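Local atomic coordinates of D-alanyl-D-alanine carboxypeptidase DacB2 (Mycobacterium tuberculosis H37Rv, PDB entry 4RYE), a protein that acts as a serine-type D,D-carboxypeptidase in vitro and probably cleaves the terminal D-Ala-D-Ala of peptidoglycan stem peptides. Residues Gln39-Pro45 with Ser150-His156; Leu52-Val56 with Lys123-Ala128; Leu158-Phe162 with Phe219-Ala223. All blocks are in the same frame, centred on the assembly; numbering follows the deposited sequence.

Contact 1: Gln39-Pro45 with Ser150-His156; sequences QNVAHPP and SGASTAH
The segments 39-45 and 150-156 run antiparallel, mostly as extended loop. CA atoms lie 4.8 Å apart for Q39 and A155, 4.9 Å for A42 and T154, and 4.4 Å for P44 and A152. A single antiparallel hydrogen-bonded bridge pairs H43 with S153: H43 N to S153 O is 3.0 Å and S153 N to H43 O is 2.8 Å. CA-H...O contacts flank it, A42 CA to S153 O at 3.3 Å and A152 CA to H43 O at 3.4 Å. Further on, H156 N donates to Q39 O at 3.0 Å. The backbones are thus tied at two points, and two waters link them in between. Water 1 joins N40 OD1 (3.0 Å) to T154 OG1 (2.7 Å). Water 2 donates to V41 O (2.7 Å) and accepts from A155 N (3.0 Å). G151 has phi 82° and psi -179°, where a CB would jam against the preceding carbonyl. A helix starts at A155. T154 (chi1 p) is its N-cap, with OG1 bound to D157 N. P44 CG rests on S150 CB at 3.8 Å. H43 points away and stacks on Y236. This is an isolated beta bridge between two loops, joined to a capped helix start. P45 lies just before S47 and K50, the inferred acyl-ester serine and probable proton acceptor, consistent with the SxxK motif of penicillin-binding proteins.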
loop_
_atom_site.group_PDB
_atom_site.type_symbol
_atom_site.label_atom_id
_atom_site.label_comp_id
_atom_site.label_asym_id
_atom_site.label_seq_id
_atom_site.Cartn_x
_atom_site.Cartn_y
_atom_site.Cartn_z
ATOM N N GLN A 39 10.858 13.192 -1.366
ATOM C CA GLN A 39 10.612 11.792 -1.044
ATOM C C GLN A 39 10.919 11.398 0.410
ATOM O O GLN A 39 10.569 10.306 0.837
ATOM C CB GLN A 39 11.356 10.869 -2.021
ATOM C CG GLN A 39 12.864 10.996 -1.981
ATOM C CD GLN A 39 13.391 11.908 -3.080
ATOM O OE1 GLN A 39 12.872 13.016 -3.299
ATOM N NE2 GLN A 39 14.418 11.442 -3.786
ATOM N N ASN A 40 11.578 12.272 1.170
ATOM C CA ASN A 40 11.840 11.990 2.583
ATOM C C ASN A 40 11.005 12.851 3.537
ATOM O O ASN A 40 11.247 12.865 4.744
ATOM C CB ASN A 40 13.329 12.162 2.907
ATOM C CG ASN A 40 14.216 11.251 2.075
ATOM O OD1 ASN A 40 13.929 10.067 1.908
ATOM N ND2 ASN A 40 15.287 11.810 1.532
ATOM N N VAL A 41 10.030 13.577 2.995
ATOM C CA VAL A 41 9.164 14.418 3.822
ATOM C C VAL A 41 8.016 13.574 4.379
ATOM O O VAL A 41 7.320 12.891 3.620
ATOM C CB VAL A 41 8.623 15.625 3.018
ATOM C CG1 VAL A 41 7.543 16.359 3.803
ATOM C CG2 VAL A 41 9.764 16.574 2.650
ATOM N N ALA A 42 7.819 13.610 5.700
ATOM C CA ALA A 42 6.812 12.762 6.351
ATOM C C ALA A 42 5.395 13.301 6.191
ATOM O O ALA A 42 5.145 14.492 6.372
ATOM C CB ALA A 42 7.136 12.566 7.843
ATOM N N HIS A 43 4.477 12.402 5.851
ATOM C CA HIS A 43 3.048 12.705 5.761
ATOM C C HIS A 43 2.298 11.471 6.260
ATOM O O HIS A 43 2.872 10.386 6.338
ATOM C CB HIS A 43 2.632 13.015 4.311
ATOM C CG HIS A 43 3.150 14.320 3.794
ATOM N ND1 HIS A 43 2.706 15.541 4.263
ATOM C CD2 HIS A 43 4.076 14.598 2.841
ATOM C CE1 HIS A 43 3.335 16.511 3.622
ATOM N NE2 HIS A 43 4.173 15.967 2.757
ATOM N N PRO A 44 1.023 11.635 6.629
ATOM C CA PRO A 44 0.237 10.462 7.031
ATOM C C PRO A 44 0.068 9.506 5.855
ATOM O O PRO A 44 -0.127 9.961 4.727
ATOM C CB PRO A 44 -1.114 11.069 7.437
ATOM C CG PRO A 44 -0.767 12.506 7.842
ATOM C CD PRO A 44 0.309 12.903 6.868
ATOM N N PRO A 45 0.160 8.196 6.112
ATOM C CA PRO A 45 0.118 7.205 5.036
ATOM C C PRO A 45 -1.283 6.736 4.644
ATOM O O PRO A 45 -1.435 6.166 3.562
ATOM C CB PRO A 45 0.884 6.031 5.643
ATOM C CG PRO A 45 0.563 6.108 7.110
ATOM C CD PRO A 45 0.569 7.599 7.399
ATOM N N SER A 150 -2.159 10.550 13.388
ATOM C CA SER A 150 -2.385 10.108 12.009
ATOM C C SER A 150 -1.320 9.131 11.540
ATOM O O SER A 150 -1.512 8.415 10.551
ATOM C CB SER A 150 -2.412 11.309 11.052
ATOM O OG SER A 150 -3.485 12.183 11.358
ATOM N N GLY A 151 -0.192 9.111 12.236
ATOM C CA GLY A 151 0.922 8.279 11.812
ATOM C C GLY A 151 1.717 8.989 10.732
ATOM O O GLY A 151 1.394 10.124 10.342
ATOM N N ALA A 152 2.752 8.321 10.232
ATOM C CA ALA A 152 3.665 8.956 9.301
ATOM C C ALA A 152 4.366 7.936 8.440
ATOM O O ALA A 152 4.674 6.836 8.891
ATOM C CB ALA A 152 4.702 9.777 10.057
ATOM N N SER A 153 4.624 8.319 7.194
ATOM C CA SER A 153 5.604 7.613 6.371
ATOM C C SER A 153 6.152 8.597 5.346
ATOM O O SER A 153 5.797 9.777 5.360
ATOM C CB SER A 153 4.987 6.380 5.691
ATOM O OG SER A 153 6.020 5.550 5.151
ATOM N N THR A 154 7.021 8.123 4.461
ATOM C CA THR A 154 7.567 8.976 3.411
ATOM C C THR A 154 7.445 8.189 2.124
ATOM O O THR A 154 7.274 6.963 2.167
ATOM C CB THR A 154 9.047 9.335 3.658
ATOM O OG1 THR A 154 9.843 8.139 3.644
ATOM C CG2 THR A 154 9.218 10.054 5.013
ATOM N N ALA A 155 7.509 8.875 0.988
ATOM C CA ALA A 155 7.480 8.190 -0.303
ATOM C C ALA A 155 8.600 7.149 -0.366
ATOM O O ALA A 155 8.394 6.016 -0.806
ATOM C CB ALA A 155 7.605 9.200 -1.449
ATOM N N HIS A 156 9.781 7.536 0.102
ATOM C CA HIS A 156 10.913 6.620 0.199
ATOM C C HIS A 156 10.592 5.392 1.052
ATOM O O HIS A 156 10.773 4.252 0.603
ATOM C CB HIS A 156 12.145 7.353 0.750
ATOM C CG HIS A 156 13.266 6.442 1.132
ATOM N ND1 HIS A 156 13.311 5.778 2.344
ATOM C CD2 HIS A 156 14.390 6.081 0.465
ATOM C CE1 HIS A 156 14.414 5.052 2.405
ATOM N NE2 HIS A 156 15.087 5.220 1.281
HETATM O O HOH W 1 12.361 8.880 4.108
HETATM O O HOH W 2 7.466 11.877 1.156
#

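Contact 2: Leu52-Val56 with Lys123-Ala128; sequences LLALV and KMNAKA
L52 (chi1 t, chi2 p) reaches across to the backbone of the other helix: its CD2 is 3.4 Å from M124 O, 3.9 Å from M124 CB and 4.1 Å from A128 CB. L52 CD1 also meets K127 CG at 3.8 Å. Both segments are helical throughout, 52-56 within helix 50-60 and 123-128 within helix 117-130. Their axes approach to 9.1 Å and cross almost at right angles, with a signed angle of 94°. The nearest CA atoms are those of L53 and M124, 6.0 Å apart. M124 is selenomethionine with chi1 m, chi2 t and chi3 p. It sets CG 4.0 Å from L53 CA and SE 4.1 Å from L53 CB. V56 (chi1 t), one turn on from L52, reaches back to K123 as well as M124 and K127. Its CG2 is 3.7 Å from K123 O, 3.8 Å from M124 CA and 4.0 Å from K127 CB. K127 (chi1 t, chi2 p, chi3 120°) bends so that its CE lies 4.2 Å from L55 CB. K127 NZ forms a salt bridge with D59, and K123 NZ forms one with E60, further along helix 50-60. No hydrogen bond joins the two segments. The contact packs helix 50-60 on helix 117-130 through apolar side chains, with lysine methylenes completing it and the charges paired at its margin.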
loop_
_atom_site.group_PDB
_atom_site.type_symbol
_atom_site.label_atom_id
_atom_site.label_comp_id
_atom_site.label_asym_id
_atom_site.label_seq_id
_atom_site.Cartn_x
_atom_site.Cartn_y
_atom_site.Cartn_z
ATOM N N LEU A 52 2.216 -2.612 5.300
ATOM C CA LEU A 52 3.042 -2.949 6.449
ATOM C C LEU A 52 2.335 -3.954 7.366
ATOM O O LEU A 52 2.961 -4.871 7.888
ATOM C CB LEU A 52 3.400 -1.678 7.216
ATOM C CG LEU A 52 4.415 -1.814 8.346
ATOM C CD1 LEU A 52 5.707 -2.415 7.802
ATOM C CD2 LEU A 52 4.660 -0.453 8.989
ATOM N N LEU A 53 1.030 -3.795 7.560
ATOM C CA LEU A 53 0.272 -4.788 8.330
ATOM C C LEU A 53 0.326 -6.144 7.627
ATOM O O LEU A 53 0.515 -7.175 8.269
ATOM C CB LEU A 53 -1.188 -4.344 8.502
ATOM C CG LEU A 53 -2.129 -5.387 9.117
ATOM C CD1 LEU A 53 -1.688 -5.765 10.516
ATOM C CD2 LEU A 53 -3.560 -4.853 9.127
ATOM N N ALA A 54 0.165 -6.144 6.305
ATOM C CA ALA A 54 0.225 -7.386 5.533
ATOM C C ALA A 54 1.556 -8.124 5.710
ATOM O O ALA A 54 1.577 -9.351 5.830
ATOM C CB ALA A 54 -0.058 -7.123 4.036
ATOM N N LEU A 55 2.662 -7.384 5.715
ATOM C CA LEU A 55 3.980 -7.984 5.964
ATOM C C LEU A 55 4.057 -8.706 7.312
ATOM O O LEU A 55 4.587 -9.813 7.406
ATOM C CB LEU A 55 5.065 -6.910 5.941
ATOM C CG LEU A 55 5.655 -6.497 4.602
ATOM C CD1 LEU A 55 6.570 -5.296 4.823
ATOM C CD2 LEU A 55 6.418 -7.657 3.987
ATOM N N VAL A 56 3.549 -8.067 8.363
ATOM C CA VAL A 56 3.549 -8.679 9.685
ATOM C C VAL A 56 2.683 -9.946 9.671
ATOM O O VAL A 56 3.093 -11.001 10.173
ATOM C CB VAL A 56 3.027 -7.699 10.758
ATOM C CG1 VAL A 56 2.816 -8.425 12.090
ATOM C CG2 VAL A 56 3.994 -6.532 10.927
ATOM N N LYS A 123 4.253 -4.341 16.497
ATOM C CA LYS A 123 4.857 -5.229 15.493
ATOM C C LYS A 123 5.070 -4.565 14.132
ATOM O O LYS A 123 6.080 -4.810 13.465
ATOM C CB LYS A 123 4.031 -6.510 15.323
ATOM C CG LYS A 123 4.037 -7.416 16.555
ATOM C CD LYS A 123 3.109 -8.619 16.347
ATOM C CE LYS A 123 3.203 -9.587 17.526
ATOM N NZ LYS A 123 2.282 -10.748 17.365
HETATM N N MSE A 124 4.119 -3.741 13.697
HETATM C CA MSE A 124 4.289 -3.012 12.441
HETATM C C MSE A 124 5.477 -2.045 12.506
HETATM O O MSE A 124 6.289 -1.968 11.591
HETATM C CB MSE A 124 3.005 -2.255 12.082
HETATM C CG MSE A 124 1.874 -3.160 11.594
HETATM SE SE MSE A 124 0.159 -2.236 11.730
HETATM C CE MSE A 124 0.387 -0.922 10.300
ATOM N N ASN A 125 5.575 -1.310 13.601
ATOM C CA ASN A 125 6.684 -0.384 13.781
ATOM C C ASN A 125 8.013 -1.120 13.885
ATOM O O ASN A 125 9.016 -0.672 13.331
ATOM C CB ASN A 125 6.424 0.516 14.994
ATOM C CG ASN A 125 5.393 1.586 14.690
ATOM O OD1 ASN A 125 5.353 2.106 13.573
ATOM N ND2 ASN A 125 4.546 1.901 15.660
ATOM N N ALA A 126 8.020 -2.268 14.557
ATOM C CA ALA A 126 9.242 -3.075 14.605
ATOM C C ALA A 126 9.649 -3.558 13.209
ATOM O O ALA A 126 10.835 -3.586 12.871
ATOM C CB ALA A 126 9.082 -4.247 15.548
ATOM N N LYS A 127 8.666 -3.945 12.408
ATOM C CA LYS A 127 8.932 -4.415 11.046
ATOM C C LYS A 127 9.517 -3.296 10.174
ATOM O O LYS A 127 10.497 -3.507 9.446
ATOM C CB LYS A 127 7.637 -4.970 10.437
ATOM C CG LYS A 127 7.742 -5.424 8.982
ATOM C CD LYS A 127 8.940 -6.335 8.755
ATOM C CE LYS A 127 8.530 -7.688 8.258
ATOM N NZ LYS A 127 8.411 -8.645 9.395
ATOM N N ALA A 128 8.928 -2.106 10.251
ATOM C CA ALA A 128 9.464 -0.956 9.520
ATOM C C ALA A 128 10.930 -0.734 9.871
ATOM O O ALA A 128 11.765 -0.510 8.987
ATOM C CB ALA A 128 8.644 0.302 9.798
#

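Contact 3: Leu158-Phe162 with Phe219-Ala223; sequences LVVIF and FVGAA
Segment 158-162 of helix 155-166 packs on segment 219-223 of strand 218-225, part of the central antiparallel sheet of the penicillin-binding protein/beta-lactamase fold. The segment axes come within 8.4 Å and cross at -51°. L158 (m, t) points toward the strand. Its O is 3.7 Å from V220 CG2 and its CB 4.2 Å; the CA atoms of L158 and V220 are 6.5 Å apart. V159 (chi1 m) sets CG1 4.4 Å from V220 CG2. F162 (chi1 t, chi2 79°) follows one turn after L158, its N bonded to L158 O at 2.8 Å. Its CB touches V220 CG2 at 3.6 Å. V220 (chi1 p) thus meets all three, and its CG1 lies 3.7 Å from F162 CD1. A222 CB sits at the F162 ring edge, 3.9 Å from CE2. G221 is extended, and a CB there would clash with the F219 ring. G221 CA makes a CH-pi contact with one F162 ring face, 4.2 Å from the centroid and 23° off the normal.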
loop_
_atom_site.group_PDB
_atom_site.type_symbol
_atom_site.label_atom_id
_atom_site.label_comp_id
_atom_site.label_asym_id
_atom_site.label_seq_id
_atom_site.Cartn_x
_atom_site.Cartn_y
_atom_site.Cartn_z
ATOM N N LEU A 158 7.685 4.188 1.893
ATOM C CA LEU A 158 6.603 3.403 1.302
ATOM C C LEU A 158 7.120 2.418 0.241
ATOM O O LEU A 158 6.698 1.265 0.217
ATOM C CB LEU A 158 5.484 4.301 0.735
ATOM C CG LEU A 158 4.609 5.019 1.767
ATOM C CD1 LEU A 158 3.523 5.852 1.065
ATOM C CD2 LEU A 158 3.973 4.012 2.717
ATOM N N VAL A 159 8.026 2.856 -0.627
ATOM C CA VAL A 159 8.545 1.942 -1.653
ATOM C C VAL A 159 9.483 0.905 -1.047
ATOM O O VAL A 159 9.578 -0.210 -1.541
ATOM C CB VAL A 159 9.194 2.659 -2.878
ATOM C CG1 VAL A 159 8.181 3.568 -3.561
ATOM C CG2 VAL A 159 10.458 3.443 -2.504
ATOM N N VAL A 160 10.167 1.273 0.029
ATOM C CA VAL A 160 10.999 0.318 0.745
ATOM C C VAL A 160 10.113 -0.774 1.328
ATOM O O VAL A 160 10.422 -1.975 1.249
ATOM C CB VAL A 160 11.816 1.025 1.852
ATOM C CG1 VAL A 160 12.448 0.004 2.808
ATOM C CG2 VAL A 160 12.896 1.924 1.212
ATOM N N ILE A 161 8.992 -0.369 1.902
ATOM C CA ILE A 161 8.066 -1.340 2.488
ATOM C C ILE A 161 7.407 -2.180 1.394
ATOM O O ILE A 161 7.295 -3.405 1.518
ATOM C CB ILE A 161 7.002 -0.621 3.359
ATOM C CG1 ILE A 161 7.642 -0.160 4.673
ATOM C CG2 ILE A 161 5.806 -1.530 3.644
ATOM C CD1 ILE A 161 6.926 1.005 5.364
ATOM N N PHE A 162 6.992 -1.535 0.308
ATOM C CA PHE A 162 6.354 -2.264 -0.784
ATOM C C PHE A 162 7.294 -3.253 -1.475
ATOM O O PHE A 162 6.876 -4.311 -1.955
ATOM C CB PHE A 162 5.796 -1.300 -1.822
ATOM C CG PHE A 162 4.681 -1.889 -2.631
ATOM C CD1 PHE A 162 3.404 -1.969 -2.108
ATOM C CD2 PHE A 162 4.908 -2.370 -3.912
ATOM C CE1 PHE A 162 2.360 -2.516 -2.850
ATOM C CE2 PHE A 162 3.872 -2.923 -4.664
ATOM C CZ PHE A 162 2.596 -2.995 -4.128
ATOM N N PHE A 219 -0.665 6.588 -2.432
ATOM C CA PHE A 219 -0.596 5.413 -3.275
ATOM C C PHE A 219 0.822 4.891 -3.284
ATOM O O PHE A 219 1.784 5.668 -3.256
ATOM C CB PHE A 219 -1.037 5.734 -4.711
ATOM C CG PHE A 219 -0.876 4.575 -5.665
ATOM C CD1 PHE A 219 -1.821 3.562 -5.707
ATOM C CD2 PHE A 219 0.218 4.502 -6.515
ATOM C CE1 PHE A 219 -1.681 2.489 -6.580
ATOM C CE2 PHE A 219 0.373 3.432 -7.387
ATOM C CZ PHE A 219 -0.580 2.424 -7.420
ATOM N N VAL A 220 0.938 3.572 -3.309
ATOM C CA VAL A 220 2.212 2.909 -3.529
ATOM C C VAL A 220 1.926 1.738 -4.461
ATOM O O VAL A 220 0.882 1.107 -4.367
ATOM C CB VAL A 220 2.867 2.434 -2.202
ATOM C CG1 VAL A 220 1.981 1.402 -1.472
ATOM C CG2 VAL A 220 4.247 1.867 -2.470
ATOM N N GLY A 221 2.829 1.462 -5.388
ATOM C CA GLY A 221 2.588 0.347 -6.290
ATOM C C GLY A 221 3.745 0.053 -7.217
ATOM O O GLY A 221 4.759 0.754 -7.206
ATOM N N ALA A 222 3.588 -0.979 -8.040
ATOM C CA ALA A 222 4.698 -1.411 -8.883
ATOM C C ALA A 222 4.232 -1.873 -10.256
ATOM O O ALA A 222 3.081 -2.258 -10.430
ATOM C CB ALA A 222 5.481 -2.508 -8.193
ATOM N N ALA A 223 5.147 -1.826 -11.224
ATOM C CA ALA A 223 4.875 -2.273 -12.585
ATOM C C ALA A 223 6.147 -2.852 -13.186
ATOM O O ALA A 223 7.243 -2.567 -12.713
ATOM C CB ALA A 223 4.371 -1.114 -13.437
#

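Contacts 2 and 3 are buried, while contact 1 is partly buried and nearer the surface. Contact 3 lies deepest, its centre about 6 Å from the chain centre; the centres of the others lie about 12 Å from it. Contacts 1 and 3 share helix 155-166: one holds its capped start, the other its packing on the sheet. They touch at S153 OG and L158 CD2, 3.5 Å apart. Contacts 2 and 3 meet where L55 CD1 is 3.9 Å from I161 O, so helix 155-166 packs on both the sheet and helix 50-60. Along the chain, contact 2 is nested within the loop closed by contact 1. Backbone hydrogen bonds and waters join contact 1, whereas apolar side chains join the other two.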